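Local structure of dual specificity protein phosphatase 15 (Homo sapiens, 1YZ4) at residues N75-H78 with C79-N83. The protein removes phosphate from phosphotyrosine and from phosphoserine or phosphothreonine in proteins, this chain being its catalytic domain. The protein carries 1 engineered substitution. Sequence-based numbering, arbitrary orientation.
Sequences NFIH and CCRLN
L82 lies over one face of the H78 imidazole, four residues back and one helical turn away: its CG sits 3.9 Å from the ring centroid and 13° off the ring normal, a CH-pi contact. The methyl CD1 sits above H78 NE2 on that same face, 3.1 Å away, a tight carbon-to-nitrogen approach. H78 holds CG opposite its own backbone N (chi1 -152°) and beside the carbonyl carbon, where the ring can lie under L82. The other ring nitrogen, ND1, is hydrogen-bonded to Y105 OH on helix 97-110. On the neighbouring flank I77 and R81 run side by side, and I77 CG2 packs against R81 CD at 3.8 Å. The arginine chain then bends (chi3 65°), and its guanidinium binds Y105 OH through NH1 and the P13 carbonyl through NH2. I77 itself is buried against strands 36-40 and 87-91. Beneath these side chains run regular i to i+4 bonds, the straightest from L82 N to H78 O at 2.9 Å. The last turn of helix 70-82 closes on the side chain of N83, whose ND2 donates to C79 O at 2.6 Å; the backbone N of N83 makes only weak bonds to the C79 and C80 carbonyls. F76, I77 and C80 face the central sheet of the phosphatase fold, while N75 and H78 meet helix 145-157. The ND1 bond and L82 over one face together probably restrict rotation of the ring, and the nearby guanidinium, whose NH1 is the second partner of the Y105 hydroxyl, would probably disfavour a protonated imidazole.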
loop_
_atom_site.group_PDB
_atom_site.type_symbol
_atom_site.label_atom_id
_atom_site.label_comp_id
_atom_site.label_asym_id
_atom_site.label_seq_id
_atom_site.Cartn_x
_atom_site.Cartn_y
_atom_site.Cartn_z
ATOM N N ASN A 75 -6.288 -2.185 7.672
ATOM C CA ASN A 75 -6.646 -3.308 8.524
ATOM C C ASN A 75 -6.235 -4.602 7.859
ATOM O O ASN A 75 -5.759 -5.525 8.518
ATOM C CB ASN A 75 -8.146 -3.297 8.817
ATOM C CG ASN A 75 -8.488 -2.468 10.051
ATOM O OD1 ASN A 75 -8.475 -2.971 11.173
ATOM N ND2 ASN A 75 -8.772 -1.186 9.847
ATOM N N PHE A 76 -6.411 -4.654 6.545
ATOM C CA PHE A 76 -6.046 -5.823 5.753
ATOM C C PHE A 76 -4.532 -6.040 5.884
ATOM O O PHE A 76 -4.071 -7.114 6.278
ATOM C CB PHE A 76 -6.420 -5.571 4.290
ATOM C CG PHE A 76 -6.171 -6.744 3.376
ATOM C CD1 PHE A 76 -7.032 -7.838 3.370
ATOM C CD2 PHE A 76 -5.110 -6.723 2.479
ATOM C CE1 PHE A 76 -6.846 -8.895 2.474
ATOM C CE2 PHE A 76 -4.910 -7.776 1.575
ATOM C CZ PHE A 76 -5.780 -8.862 1.570
ATOM N N ILE A 77 -3.767 -5.001 5.565
ATOM C CA ILE A 77 -2.310 -5.068 5.636
ATOM C C ILE A 77 -1.783 -5.469 7.010
ATOM O O ILE A 77 -0.926 -6.347 7.125
ATOM C CB ILE A 77 -1.680 -3.715 5.248
ATOM C CG1 ILE A 77 -1.904 -3.459 3.752
ATOM C CG2 ILE A 77 -0.184 -3.707 5.591
ATOM C CD1 ILE A 77 -1.654 -2.019 3.326
ATOM N N HIS A 78 -2.295 -4.819 8.047
ATOM C CA HIS A 78 -1.856 -5.098 9.403
ATOM C C HIS A 78 -2.105 -6.555 9.781
ATOM O O HIS A 78 -1.198 -7.243 10.262
ATOM C CB HIS A 78 -2.569 -4.172 10.380
ATOM C CG HIS A 78 -1.781 -3.881 11.616
ATOM N ND1 HIS A 78 -0.536 -3.290 11.582
ATOM C CD2 HIS A 78 -2.067 -4.081 12.924
ATOM C CE1 HIS A 78 -0.091 -3.136 12.815
ATOM N NE2 HIS A 78 -1.001 -3.608 13.649
ATOM N N CYS A 79 -3.327 -7.023 9.555
ATOM C CA CYS A 79 -3.687 -8.401 9.870
ATOM C C CYS A 79 -2.704 -9.348 9.186
ATOM O O CYS A 79 -2.193 -10.294 9.802
ATOM C CB CYS A 79 -5.113 -8.704 9.401
ATOM S SG CYS A 79 -5.574 -10.459 9.497
ATOM N N CYS A 80 -2.439 -9.089 7.910
ATOM C CA CYS A 80 -1.508 -9.914 7.159
ATOM C C CYS A 80 -0.101 -9.908 7.779
ATOM O O CYS A 80 0.508 -10.963 7.989
ATOM C CB CYS A 80 -1.443 -9.426 5.711
ATOM S SG CYS A 80 0.001 -9.986 4.782
ATOM N N ARG A 81 0.412 -8.723 8.084
ATOM C CA ARG A 81 1.752 -8.620 8.655
ATOM C C ARG A 81 1.909 -9.284 10.029
ATOM O O ARG A 81 2.806 -10.102 10.236
ATOM C CB ARG A 81 2.176 -7.148 8.759
ATOM C CG ARG A 81 2.203 -6.411 7.441
ATOM C CD ARG A 81 2.788 -5.019 7.609
ATOM N NE ARG A 81 4.197 -5.070 7.996
ATOM C CZ ARG A 81 4.739 -4.315 8.949
ATOM N NH1 ARG A 81 3.992 -3.447 9.623
ATOM N NH2 ARG A 81 6.032 -4.422 9.220
ATOM N N LEU A 82 1.032 -8.940 10.962
ATOM C CA LEU A 82 1.126 -9.487 12.306
ATOM C C LEU A 82 0.811 -10.977 12.380
ATOM O O LEU A 82 1.026 -11.607 13.417
ATOM C CB LEU A 82 0.223 -8.697 13.260
ATOM C CG LEU A 82 0.348 -7.166 13.195
ATOM C CD1 LEU A 82 -0.328 -6.578 14.416
ATOM C CD2 LEU A 82 1.808 -6.731 13.146
ATOM N N ASN A 83 0.322 -11.543 11.281
ATOM C CA ASN A 83 0.011 -12.964 11.242
ATOM C C ASN A 83 0.986 -13.734 10.359
ATOM O O ASN A 83 0.671 -14.823 9.872
ATOM C CB ASN A 83 -1.423 -13.189 10.769
ATOM C CG ASN A 83 -2.444 -12.909 11.859
ATOM O OD1 ASN A 83 -2.539 -13.646 12.845
ATOM N ND2 ASN A 83 -3.213 -11.835 11.687
#